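Local coordinates for jacalin-type lectin domain-containing protein (Musa acuminata, PDB 7KMU), which binds mannose-type sugars, as a mannose-specific member of the jacalin-related lectins, and has both antiviral and mitogenic activity, at residues 26-32 / 61-67; 72-76 / 119-124; 19-23 / 137-141. Residues are numbered along the deposited sequence.

In the fold
The chain folds as the beta-prism of jacalin-related lectins, three four-stranded antiparallel sheets around an apolar core. Contact 1 pairs two neighbouring strands within one sheet; contact 2 joins the other two sheets; contact 3 fastens the loop between strands 16-19 and 25-33 onto strand 132-140. Along the chain, contact 3 opens first and closes last, so that contacts 1 and 2, in series, both lie inside its loop. Centres of contacts 2 and 3 are about 8 Å apart, those of 1 and 2 about 14 Å, those of 1 and 3 about 17 Å. F67 packs on I73, and I26 on A122 and G123, so side chains of all three sheets meet here.

Contact 1 (26-32 / 61-67); sequences IDSVKIN and EPHEIAF. With EDO (1,2-ethanediol), chain F.
A classic beta bulge, in which D27 and S28 both face T43 of strand 37-46, interrupts strand 25-33 just where its other edge takes up strand 61-66 in this Greek-key sheet of the beta-prism. D27 has phi/psi -85/-43, whereas S28 to N32 are extended. The two strands run antiparallel at 162°, their axes approaching to 4.6 Å. V29 with I65 and I31 with H63 are hydrogen-bonded pairs: V29 N to I65 O and I65 N to V29 O are both 3.0 Å, I31 N to H63 O 2.9 Å and H63 N to I31 O 3.0 Å. S28-A66, K30-E64 and N32-P62 are the non-hydrogen-bonded pairs. Past the strand end, F67 N still reaches D27 O (2.9 Å), and a water donates to D27 O (2.8 Å) and F67 O (2.7 Å).

Side chains alternate. V29 (chi1 t), I31 and I65 are branched and apolar, suited to the prism core, where V29 CB meets I65 CG2 at 3.9 Å. F67 (chi1 m) turns its ring to the same interior, CE1 lying 3.7 Å from I26 CG2 and 4.0 Å from V29 CG2. The other face carries S28, K30 and E64, polar residues suited to a surface where a 1,2-ethanediol, probably from the crystallisation liquor, hydrogen-bonds through O2 to S28 OG (2.7 Å) and weakly to E64 OE2 (3.0 Å).

Contact 2 (72-76 / 119-124); sequences YIMSM and GKIAGF
Two isoleucines form the apolar centre, I73 CG2 meeting I121 CB at 3.7 Å. Both CA-to-CB bonds point toward the opposite segment and both side chains are m,t; beta-branched residues suit extended backbone (phi/psi -79/126 and -85/126), and their branches fill the space between strands. I121 CD1 reaches on to M76 CB (4.0 Å), and I73 CD1 touches F124 CZ (4.1 Å). The flexible t,t,p side chain of M76 brings SD to 4.2 Å from F124 CE2, a Met-aromatic contact at the ring edge.

Strands 73-76 and 120-124 cross at 86°, axes 4.9 Å apart at closest, a steep angle owed to their bent ends: M74 and S75 form a classic bulge facing T95, and A122 has phi/psi -121/10. I121 N donates to I73 O (3.0 Å, 173°), while one water accepts from I73 N (2.8 Å) and donates to I121 O (2.7 Å). Farther out, Y72 CD2 lies 3.7 Å from K120 CB. G119, at phi/psi 114/-166, suits its place because a CB would jam against the preceding carbonyl. Apolar side chains from strands 73-83 and 118-128, of two different sheets, thus meet in the shared interior, as expected of the three-sheet beta-prism of jacalin-related lectins.

Contact 3 (19-23 / 137-141); sequences DMGPA and VYLMP
An Asx turn opens the loop 19-23, which carries the chain from strand 16-19 to strand 25-33, from one sheet of the beta-prism to the next, and it packs here on strand 132-140. D19 (chi1 t) curls its carboxylate back so that OD1 accepts from G21 N at 3.0 Å. The following G21 has phi 79°, a positive value that glycine adopts readily, and a CB there would be crowded by P22 CD.

On the strand, Y138 and M140 have CA-to-CB bonds directed at the loop, while L139 between them points away, to pack on L139 of the second subunit. Y138 (chi1 m, chi2 82°) presents one face of its ring to G21 and P22, with D19 OD1 at the ring edge: P22 CD sits 4.0 Å from the ring centroid, 26° off the normal, a CH-pi contact. The CA atoms of P22 and Y138 are 5.9 Å apart. M140 (m,t,t) stretches its CE to 3.7 Å from P22 CB.

Y138 OH donates to D19 OD1 across 2.6 Å, while D19 OD2 forms a salt bridge with K6. One carboxylate thus holds the turn, the tyrosine and strand 5-11 at once, its negative charge balanced by the lysine.

Contact 1 (26-32 / 61-67)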
ATOM      1  N   ILE B  26      16.054   1.465 -11.455  1.00 12.21           N
ATOM      2  CA  ILE B  26      16.145   0.064 -11.082  1.00 10.94           C
ATOM      3  C   ILE B  26      16.489  -0.626 -12.418  1.00 13.61           C
ATOM      4  O   ILE B  26      15.707  -0.558 -13.380  1.00 12.98           O
ATOM      5  CB  ILE B  26      14.848  -0.489 -10.452  1.00 13.70           C
ATOM      6  CG1 ILE B  26      14.568   0.211  -9.102  1.00 14.23           C
ATOM      7  CG2 ILE B  26      14.975  -2.006 -10.260  1.00 13.82           C
ATOM      8  CD1 ILE B  26      13.249  -0.146  -8.449  1.00 20.18           C
ATOM      9  N   ASP B  27      17.660  -1.258 -12.482  1.00 10.80           N
ATOM     10  CA  ASP B  27      18.153  -1.904 -13.700  1.00 10.42           C
ATOM     11  C   ASP B  27      17.634  -3.315 -13.884  1.00 13.59           C
ATOM     12  O   ASP B  27      17.262  -3.702 -15.000  1.00 12.67           O
ATOM     13  CB  ASP B  27      19.688  -1.852 -13.747  1.00 11.59           C
ATOM     14  CG  ASP B  27      20.207  -0.430 -13.615  1.00 16.23           C
ATOM     15  OD1 ASP B  27      19.842   0.414 -14.457  1.00 19.39           O
ATOM     16  OD2 ASP B  27      20.935  -0.155 -12.644  1.00 16.23           O
ATOM     17  N   SER B  28      17.622  -4.090 -12.797  1.00 10.52           N
ATOM     18  CA  SER B  28      17.123  -5.452 -12.848  1.00 10.13           C
ATOM     19  C   SER B  28      16.758  -5.949 -11.462  1.00 12.05           C
ATOM     20  O   SER B  28      17.226  -5.417 -10.448  1.00 10.32           O
ATOM     21  CB  SER B  28      18.147  -6.372 -13.510  1.00 13.07           C
ATOM     22  OG  SER B  28      19.381  -6.353 -12.815  1.00 15.64           O
ATOM     23  N   VAL B  29      15.897  -6.975 -11.419  1.00  9.56           N
ATOM     24  CA  VAL B  29      15.485  -7.611 -10.174  1.00  8.36           C
ATOM     25  C   VAL B  29      15.551  -9.120 -10.395  1.00 11.27           C
ATOM     26  O   VAL B  29      15.071  -9.607 -11.416  1.00 11.55           O
ATOM     27  CB  VAL B  29      14.054  -7.175  -9.712  1.00 10.72           C
ATOM     28  CG1 VAL B  29      13.568  -8.011  -8.516  1.00 10.33           C
ATOM     29  CG2 VAL B  29      14.013  -5.691  -9.351  1.00 10.44           C
ATOM     30  N   LYS B  30      16.081  -9.857  -9.406  1.00  9.09           N
ATOM     31  CA  LYS B  30      16.085 -11.312  -9.428  1.00  9.20           C
ATOM     32  C   LYS B  30      15.383 -11.784  -8.169  1.00 12.09           C
ATOM     33  O   LYS B  30      15.734 -11.353  -7.070  1.00 11.41           O
ATOM     34  CB  LYS B  30      17.512 -11.858  -9.487  1.00 10.83           C
ATOM     35  CG  LYS B  30      17.581 -13.394  -9.546  1.00 13.34           C
ATOM     36  CD  LYS B  30      19.041 -13.894  -9.617  1.00 18.75           C
ATOM     37  CE  LYS B  30      19.718 -13.972  -8.269  1.00 32.73           C
ATOM     38  NZ  LYS B  30      21.119 -14.455  -8.391  1.00 45.83           N
ATOM     39  N   ILE B  31      14.373 -12.658  -8.323  1.00  9.18           N
ATOM     40  CA  ILE B  31      13.674 -13.226  -7.176  1.00  8.61           C
ATOM     41  C   ILE B  31      13.949 -14.714  -7.161  1.00 10.81           C
ATOM     42  O   ILE B  31      13.816 -15.355  -8.200  1.00 11.59           O
ATOM     43  CB  ILE B  31      12.136 -12.943  -7.227  1.00 10.19           C
ATOM     44  CG1 ILE B  31      11.852 -11.438  -6.984  1.00  9.19           C
ATOM     45  CG2 ILE B  31      11.337 -13.841  -6.241  1.00 10.14           C
ATOM     46  CD1 ILE B  31      10.368 -10.972  -7.248  1.00 10.88           C
ATOM     47  N   ASN B  32      14.337 -15.259  -6.003  1.00  9.10           N
ATOM     48  CA  ASN B  32      14.510 -16.701  -5.818  1.00  8.32           C
ATOM     49  C   ASN B  32      13.327 -17.179  -5.013  1.00 10.91           C
ATOM     50  O   ASN B  32      13.004 -16.601  -3.960  1.00  9.91           O
ATOM     51  CB  ASN B  32      15.804 -17.050  -5.107  1.00 10.21           C
ATOM     52  CG  ASN B  32      16.990 -17.030  -6.028  1.00 17.28           C
ATOM     53  OD1 ASN B  32      17.416 -15.976  -6.508  1.00 14.75           O
ATOM     54  ND2 ASN B  32      17.548 -18.203  -6.317  1.00 14.20           N
ATOM     55  N   GLU B  61      14.398 -21.192  -6.763  1.00 12.39           N
ATOM     56  CA  GLU B  61      14.726 -21.080  -8.171  1.00 12.56           C
ATOM     57  C   GLU B  61      14.751 -19.607  -8.548  1.00 13.87           C
ATOM     58  O   GLU B  61      13.849 -18.865  -8.146  1.00 12.76           O
ATOM     59  CB  GLU B  61      13.684 -21.838  -9.030  1.00 14.99           C
ATOM     60  CG  GLU B  61      13.980 -21.851 -10.527  1.00 27.85           C
ATOM     61  CD  GLU B  61      12.913 -22.403 -11.458  1.00 50.32           C
ATOM     62  OE1 GLU B  61      11.852 -22.855 -10.969  1.00 47.71           O
ATOM     63  OE2 GLU B  61      13.143 -22.379 -12.689  1.00 43.77           O
ATOM     64  N   PRO B  62      15.731 -19.175  -9.348  1.00 11.48           N
ATOM     65  CA  PRO B  62      15.783 -17.759  -9.727  1.00 12.08           C
ATOM     66  C   PRO B  62      14.995 -17.421 -10.975  1.00 14.91           C
ATOM     67  O   PRO B  62      14.842 -18.239 -11.895  1.00 15.34           O
ATOM     68  CB  PRO B  62      17.271 -17.531  -9.987  1.00 13.63           C
ATOM     69  CG  PRO B  62      17.740 -18.871 -10.547  1.00 17.11           C
ATOM     70  CD  PRO B  62      16.917 -19.916  -9.848  1.00 12.66           C
ATOM     71  N   HIS B  63      14.505 -16.179 -10.988  1.00 11.28           N
ATOM     72  CA  HIS B  63      13.836 -15.567 -12.132  0.50 10.08           C
ATOM     73  C   HIS B  63      14.260 -14.124 -12.137  1.00 12.81           C
ATOM     74  O   HIS B  63      14.427 -13.521 -11.073  1.00 11.40           O
ATOM     75  CB  HIS B  63      12.308 -15.688 -12.103  0.50 10.13           C
ATOM     76  CG  HIS B  63      11.804 -17.065 -12.398  0.50 12.48           C
ATOM     77  ND1 HIS B  63      11.457 -17.931 -11.381  0.50 13.99           N
ATOM     78  CD2 HIS B  63      11.555 -17.664 -13.587  0.50 13.96           C
ATOM     79  CE1 HIS B  63      11.040 -19.038 -11.974  0.50 13.29           C
ATOM     80  NE2 HIS B  63      11.084 -18.927 -13.300  0.50 13.56           N
ATOM     81  N   GLU B  64      14.473 -13.577 -13.318  1.00 11.93           N
ATOM     82  CA  GLU B  64      14.986 -12.221 -13.428  1.00 11.55           C
ATOM     83  C   GLU B  64      14.301 -11.385 -14.485  1.00 14.29           C
ATOM     84  O   GLU B  64      13.869 -11.908 -15.519  1.00 14.55           O
ATOM     85  CB  GLU B  64      16.502 -12.336 -13.713  1.00 14.05           C
ATOM     86  CG  GLU B  64      17.316 -11.058 -13.765  1.00 28.18           C
ATOM     87  CD  GLU B  64      18.770 -11.290 -14.139  1.00 53.07           C
ATOM     88  OE1 GLU B  64      19.333 -12.339 -13.748  1.00 41.50           O
ATOM     89  OE2 GLU B  64      19.352 -10.410 -14.814  1.00 54.96           O
ATOM     90  N   ILE B  65      14.229 -10.070 -14.231  1.00 11.02           N
ATOM     91  CA  ILE B  65      13.705  -9.079 -15.153  1.00 10.02           C
ATOM     92  C   ILE B  65      14.768  -8.004 -15.346  1.00 13.95           C
ATOM     93  O   ILE B  65      15.300  -7.501 -14.352  1.00 12.68           O
ATOM     94  CB  ILE B  65      12.343  -8.465 -14.693  1.00 12.14           C
ATOM     95  CG1 ILE B  65      11.824  -7.449 -15.745  1.00 13.81           C
ATOM     96  CG2 ILE B  65      12.442  -7.823 -13.259  1.00 11.53           C
ATOM     97  CD1 ILE B  65      10.456  -6.909 -15.485  1.00 14.12           C
ATOM     98  N   ALA B  66      15.102  -7.674 -16.605  1.00 13.69           N
ATOM     99  CA  ALA B  66      16.010  -6.567 -16.909  1.00 14.17           C
ATOM    100  C   ALA B  66      15.109  -5.470 -17.480  1.00 16.06           C
ATOM    101  O   ALA B  66      14.435  -5.684 -18.490  1.00 15.22           O
ATOM    102  CB  ALA B  66      17.068  -6.988 -17.926  1.00 15.39           C
ATOM    103  N   PHE B  67      15.031  -4.326 -16.800  1.00 14.22           N
ATOM    104  CA  PHE B  67      14.153  -3.238 -17.206  1.00 13.89           C
ATOM    105  C   PHE B  67      14.535  -2.600 -18.524  1.00 18.70           C
ATOM    106  O   PHE B  67      15.707  -2.332 -18.768  1.00 18.55           O
ATOM    107  CB  PHE B  67      14.035  -2.173 -16.095  1.00 15.33           C
ATOM    108  CG  PHE B  67      13.258  -2.702 -14.913  1.00 15.93           C
ATOM    109  CD1 PHE B  67      13.895  -3.405 -13.901  1.00 17.70           C
ATOM    110  CD2 PHE B  67      11.879  -2.562 -14.850  1.00 19.15           C
ATOM    111  CE1 PHE B  67      13.168  -3.946 -12.837  1.00 18.26           C
ATOM    112  CE2 PHE B  67      11.158  -3.091 -13.781  1.00 22.13           C
ATOM    113  CZ  PHE B  67      11.804  -3.791 -12.787  1.00 19.19           C
TER
HETATM  114  C1  EDO F 202      19.387  -8.288 -10.165  1.00 22.24           C
HETATM  115  O1  EDO F 202      20.674  -8.233  -9.620  1.00 25.25           O
HETATM  116  C2  EDO F 202      19.394  -9.334 -11.296  1.00 26.26           C
HETATM  117  O2  EDO F 202      20.187  -8.890 -12.392  1.00 29.76           O
HETATM  118  O   HOH W   1      18.075  -2.677 -17.508  1.00 22.73           O

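Contact 2 (72-76 / 119-124)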
ATOM      1  N   TYR B  72       9.014   1.082 -15.849  1.00 14.41           N
ATOM      2  CA  TYR B  72       9.079   1.329 -14.404  1.00 13.77           C
ATOM      3  C   TYR B  72       8.108   0.418 -13.653  1.00 14.79           C
ATOM      4  O   TYR B  72       7.113  -0.011 -14.229  1.00 12.75           O
ATOM      5  CB  TYR B  72       8.784   2.818 -14.096  1.00 15.45           C
ATOM      6  CG  TYR B  72       7.427   3.300 -14.554  1.00 16.34           C
ATOM      7  CD1 TYR B  72       7.241   3.812 -15.838  1.00 18.27           C
ATOM      8  CD2 TYR B  72       6.320   3.238 -13.712  1.00 17.37           C
ATOM      9  CE1 TYR B  72       5.988   4.238 -16.271  1.00 18.29           C
ATOM     10  CE2 TYR B  72       5.066   3.675 -14.130  1.00 18.49           C
ATOM     11  CZ  TYR B  72       4.907   4.186 -15.409  1.00 24.62           C
ATOM     12  OH  TYR B  72       3.677   4.622 -15.833  1.00 24.62           O
ATOM     13  N   ILE B  73       8.365   0.181 -12.352  1.00 12.09           N
ATOM     14  CA  ILE B  73       7.473  -0.653 -11.539  1.00 10.27           C
ATOM     15  C   ILE B  73       6.234   0.149 -11.116  1.00 12.64           C
ATOM     16  O   ILE B  73       6.366   1.226 -10.507  1.00 11.49           O
ATOM     17  CB  ILE B  73       8.207  -1.258 -10.313  1.00 12.31           C
ATOM     18  CG1 ILE B  73       9.457  -2.049 -10.749  1.00 12.13           C
ATOM     19  CG2 ILE B  73       7.254  -2.143  -9.492  1.00 13.12           C
ATOM     20  CD1 ILE B  73      10.408  -2.448  -9.597  1.00 15.01           C
ATOM     21  N   MET B  74       5.038  -0.374 -11.396  1.00 11.35           N
ATOM     22  CA  MET B  74       3.837   0.341 -10.987  1.00 12.86           C
ATOM     23  C   MET B  74       2.969  -0.437  -9.981  1.00 13.02           C
ATOM     24  O   MET B  74       1.969   0.098  -9.513  1.00 12.51           O
ATOM     25  CB  MET B  74       3.018   0.887 -12.176  1.00 17.89           C
ATOM     26  CG  MET B  74       2.500  -0.119 -13.158  1.00 22.99           C
ATOM     27  SD  MET B  74       1.886   0.750 -14.664  1.00 29.19           S
ATOM     28  CE  MET B  74       0.436   1.648 -13.988  1.00 26.40           C
ATOM     29  N   SER B  75       3.369  -1.656  -9.596  1.00  8.91           N
ATOM     30  CA  SER B  75       2.614  -2.419  -8.607  1.00  8.32           C
ATOM     31  C   SER B  75       3.456  -3.519  -8.012  1.00  9.95           C
ATOM     32  O   SER B  75       4.362  -4.051  -8.657  1.00  8.66           O
ATOM     33  CB  SER B  75       1.339  -3.011  -9.214  1.00 13.21           C
ATOM     34  OG  SER B  75       0.665  -3.864  -8.301  1.00 23.56           O
ATOM     35  N   MET B  76       3.137  -3.864  -6.759  1.00  8.28           N
ATOM     36  CA  MET B  76       3.692  -5.008  -6.056  1.00  7.34           C
ATOM     37  C   MET B  76       2.537  -5.681  -5.331  1.00 10.02           C
ATOM     38  O   MET B  76       1.679  -5.008  -4.756  1.00 10.17           O
ATOM     39  CB  MET B  76       4.796  -4.610  -5.073  1.00  8.85           C
ATOM     40  CG  MET B  76       5.304  -5.798  -4.243  1.00 10.81           C
ATOM     41  SD  MET B  76       6.698  -5.433  -3.158  1.00 12.39           S
ATOM     42  CE  MET B  76       5.862  -4.525  -1.811  1.00 10.72           C
ATOM     43  N   GLY B 119       2.669   7.589 -10.117  1.00 11.01           N
ATOM     44  CA  GLY B 119       4.012   7.465  -9.578  1.00 10.84           C
ATOM     45  C   GLY B 119       4.623   6.116  -9.895  1.00 12.76           C
ATOM     46  O   GLY B 119       4.104   5.370 -10.737  1.00 12.00           O
ATOM     47  N   LYS B 120       5.730   5.785  -9.205  1.00  9.59           N
ATOM     48  CA  LYS B 120       6.451   4.532  -9.407  1.00  9.20           C
ATOM     49  C   LYS B 120       7.098   3.991  -8.143  1.00 11.69           C
ATOM     50  O   LYS B 120       7.358   4.741  -7.197  1.00 10.70           O
ATOM     51  CB  LYS B 120       7.522   4.694 -10.509  1.00 11.64           C
ATOM     52  CG  LYS B 120       8.638   5.686 -10.167  1.00 12.84           C
ATOM     53  CD  LYS B 120       9.713   5.746 -11.266  1.00 16.94           C
ATOM     54  CE  LYS B 120      10.696   6.853 -10.954  1.00 25.97           C
ATOM     55  NZ  LYS B 120      11.707   7.027 -12.031  1.00 34.98           N
ATOM     56  N   ILE B 121       7.380   2.691  -8.148  1.00  9.01           N
ATOM     57  CA  ILE B 121       8.148   2.051  -7.097  1.00  8.28           C
ATOM     58  C   ILE B 121       9.616   2.260  -7.484  1.00 12.65           C
ATOM     59  O   ILE B 121      10.035   1.898  -8.599  1.00 12.40           O
ATOM     60  CB  ILE B 121       7.746   0.567  -6.957  1.00  9.45           C
ATOM     61  CG1 ILE B 121       6.418   0.483  -6.191  1.00  8.98           C
ATOM     62  CG2 ILE B 121       8.858  -0.275  -6.259  1.00  9.88           C
ATOM     63  CD1 ILE B 121       5.668  -0.849  -6.266  1.00  8.52           C
ATOM     64  N   ALA B 122      10.404   2.824  -6.558  1.00  9.66           N
ATOM     65  CA  ALA B 122      11.783   3.196  -6.839  1.00 10.91           C
ATOM     66  C   ALA B 122      12.830   2.541  -5.963  1.00 13.21           C
ATOM     67  O   ALA B 122      14.001   2.920  -6.012  1.00 13.89           O
ATOM     68  CB  ALA B 122      11.912   4.710  -6.734  1.00 12.51           C
ATOM     69  N   GLY B 123      12.433   1.555  -5.181  1.00  8.81           N
ATOM     70  CA  GLY B 123      13.366   0.894  -4.284  1.00  8.90           C
ATOM     71  C   GLY B 123      12.635   0.022  -3.297  1.00 10.11           C
ATOM     72  O   GLY B 123      11.400   0.014  -3.258  1.00  9.18           O
ATOM     73  N   PHE B 124      13.401  -0.704  -2.490  1.00  7.66           N
ATOM     74  CA  PHE B 124      12.844  -1.682  -1.559  1.00  7.35           C
ATOM     75  C   PHE B 124      13.524  -1.631  -0.207  1.00 10.10           C
ATOM     76  O   PHE B 124      14.679  -1.199  -0.087  1.00  9.86           O
ATOM     77  CB  PHE B 124      13.070  -3.111  -2.131  1.00  8.58           C
ATOM     78  CG  PHE B 124      12.341  -3.384  -3.425  1.00  9.25           C
ATOM     79  CD1 PHE B 124      12.935  -3.094  -4.647  1.00 11.32           C
ATOM     80  CD2 PHE B 124      11.046  -3.887  -3.418  1.00 10.35           C
ATOM     81  CE1 PHE B 124      12.239  -3.295  -5.849  1.00 11.64           C
ATOM     82  CE2 PHE B 124      10.361  -4.116  -4.621  1.00 11.89           C
ATOM     83  CZ  PHE B 124      10.964  -3.817  -5.826  1.00 10.74           C
TER
HETATM   84  O   HOH W   2      10.569   1.578 -11.250  1.00 17.57           O

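Contact 3 (19-23 / 137-141)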
ATOM      1  N   ASP B  19      17.673  -2.323   3.759  1.00  9.66           N
ATOM      2  CA  ASP B  19      17.167  -1.122   3.119  1.00  9.20           C
ATOM      3  C   ASP B  19      18.087  -0.722   1.979  1.00 12.79           C
ATOM      4  O   ASP B  19      19.249  -0.351   2.194  1.00 13.49           O
ATOM      5  CB  ASP B  19      17.038   0.007   4.160  1.00 10.27           C
ATOM      6  CG  ASP B  19      16.309   1.252   3.706  1.00 13.50           C
ATOM      7  OD1 ASP B  19      16.037   1.377   2.501  1.00 10.03           O
ATOM      8  OD2 ASP B  19      16.030   2.112   4.558  1.00 21.68           O
ATOM      9  N   MET B  20      17.574  -0.830   0.757  1.00 10.62           N
ATOM     10  CA  MET B  20      18.287  -0.510  -0.477  1.00 11.16           C
ATOM     11  C   MET B  20      18.368   1.009  -0.684  1.00 14.72           C
ATOM     12  O   MET B  20      19.264   1.498  -1.385  1.00 14.02           O
ATOM     13  CB  MET B  20      17.437  -1.122  -1.615  1.00 14.19           C
ATOM     14  CG  MET B  20      18.058  -1.163  -2.937  1.00 16.83           C
ATOM     15  SD  MET B  20      16.703  -1.325  -4.139  1.00 14.86           S
ATOM     16  CE  MET B  20      16.948   0.197  -5.005  1.00 13.38           C
ATOM     17  N   GLY B  21      17.397   1.730  -0.122  1.00 12.05           N
ATOM     18  CA  GLY B  21      17.214   3.150  -0.365  1.00 11.75           C
ATOM     19  C   GLY B  21      16.516   3.372  -1.705  1.00 13.82           C
ATOM     20  O   GLY B  21      16.287   2.427  -2.468  1.00 12.33           O
ATOM     21  N   PRO B  22      16.159   4.627  -2.036  1.00 11.87           N
ATOM     22  CA  PRO B  22      15.532   4.892  -3.335  1.00 11.75           C
ATOM     23  C   PRO B  22      16.603   4.952  -4.429  1.00 14.46           C
ATOM     24  O   PRO B  22      17.730   5.370  -4.164  1.00 14.69           O
ATOM     25  CB  PRO B  22      14.878   6.261  -3.129  1.00 14.39           C
ATOM     26  CG  PRO B  22      15.728   6.935  -2.114  1.00 18.19           C
ATOM     27  CD  PRO B  22      16.352   5.862  -1.251  1.00 14.34           C
ATOM     28  N   ALA B  23      16.258   4.572  -5.642  1.00 12.08           N
ATOM     29  CA  ALA B  23      17.247   4.616  -6.704  1.00 13.15           C
ATOM     30  C   ALA B  23      16.793   5.529  -7.803  1.00 16.28           C
ATOM     31  O   ALA B  23      15.588   5.715  -8.007  1.00 16.02           O
ATOM     32  CB  ALA B  23      17.452   3.227  -7.257  1.00 14.01           C
ATOM     33  N   VAL B 137       8.322  -0.781  -0.058  1.00  6.75           N
ATOM     34  CA  VAL B 137       8.817  -0.055  -1.221  1.00  6.57           C
ATOM     35  C   VAL B 137       8.960   1.435  -1.014  1.00  8.28           C
ATOM     36  O   VAL B 137       8.233   2.024  -0.213  1.00  7.49           O
ATOM     37  CB  VAL B 137       7.952  -0.327  -2.487  1.00  9.65           C
ATOM     38  CG1 VAL B 137       8.109  -1.772  -2.975  1.00 10.01           C
ATOM     39  CG2 VAL B 137       6.478   0.017  -2.263  1.00  9.71           C
ATOM     40  N   TYR B 138       9.882   2.044  -1.778  1.00  6.79           N
ATOM     41  CA  TYR B 138      10.010   3.491  -1.886  1.00  6.24           C
ATOM     42  C   TYR B 138       9.131   3.921  -3.058  1.00  9.38           C
ATOM     43  O   TYR B 138       9.058   3.212  -4.075  1.00  8.91           O
ATOM     44  CB  TYR B 138      11.452   3.876  -2.231  1.00  7.25           C
ATOM     45  CG  TYR B 138      12.371   3.832  -1.039  1.00  7.77           C
ATOM     46  CD1 TYR B 138      12.936   2.634  -0.612  1.00  8.03           C
ATOM     47  CD2 TYR B 138      12.660   4.984  -0.315  1.00  8.39           C
ATOM     48  CE1 TYR B 138      13.799   2.589   0.478  1.00  8.13           C
ATOM     49  CE2 TYR B 138      13.523   4.955   0.776  1.00  9.46           C
ATOM     50  CZ  TYR B 138      14.083   3.755   1.177  1.00  9.94           C
ATOM     51  OH  TYR B 138      14.920   3.751   2.263  1.00 11.46           O
ATOM     52  N   LEU B 139       8.505   5.097  -2.939  1.00  8.01           N
ATOM     53  CA  LEU B 139       7.659   5.645  -3.999  1.00  7.63           C
ATOM     54  C   LEU B 139       8.187   6.990  -4.442  1.00 11.12           C
ATOM     55  O   LEU B 139       8.718   7.740  -3.629  1.00 10.01           O
ATOM     56  CB  LEU B 139       6.194   5.786  -3.555  1.00  7.83           C
ATOM     57  CG  LEU B 139       5.533   4.483  -3.111  1.00 10.79           C
ATOM     58  CD1 LEU B 139       4.155   4.741  -2.585  1.00 11.42           C
ATOM     59  CD2 LEU B 139       5.438   3.479  -4.258  1.00 13.93           C
ATOM     60  N   MET B 140       8.036   7.289  -5.735  1.00 10.41           N
ATOM     61  CA  MET B 140       8.434   8.567  -6.335  1.00 12.38           C
ATOM     62  C   MET B 140       7.407   8.939  -7.379  1.00 17.10           C
ATOM     63  O   MET B 140       6.778   8.045  -7.943  1.00 15.34           O
ATOM     64  CB  MET B 140       9.770   8.412  -7.068  1.00 15.87           C
ATOM     65  CG  MET B 140      10.902   8.291  -6.174  1.00 20.42           C
ATOM     66  SD  MET B 140      12.383   8.309  -7.169  1.00 25.15           S
ATOM     67  CE  MET B 140      13.451   8.080  -5.957  1.00 21.83           C
ATOM     68  N   PRO B 141       7.233  10.231  -7.725  1.00 15.63           N
ATOM     69  CA  PRO B 141       6.337  10.540  -8.847  1.00 16.32           C
ATOM     70  C   PRO B 141       7.017  10.201 -10.175  1.00 20.63           C
ATOM     71  O   PRO B 141       8.222   9.923 -10.217  1.00 19.73           O
ATOM     72  CB  PRO B 141       6.085  12.050  -8.709  1.00 18.38           C
ATOM     73  CG  PRO B 141       7.175  12.566  -7.865  1.00 22.31           C
ATOM     74  CD  PRO B 141       7.912  11.439  -7.214  1.00 18.02           C
TER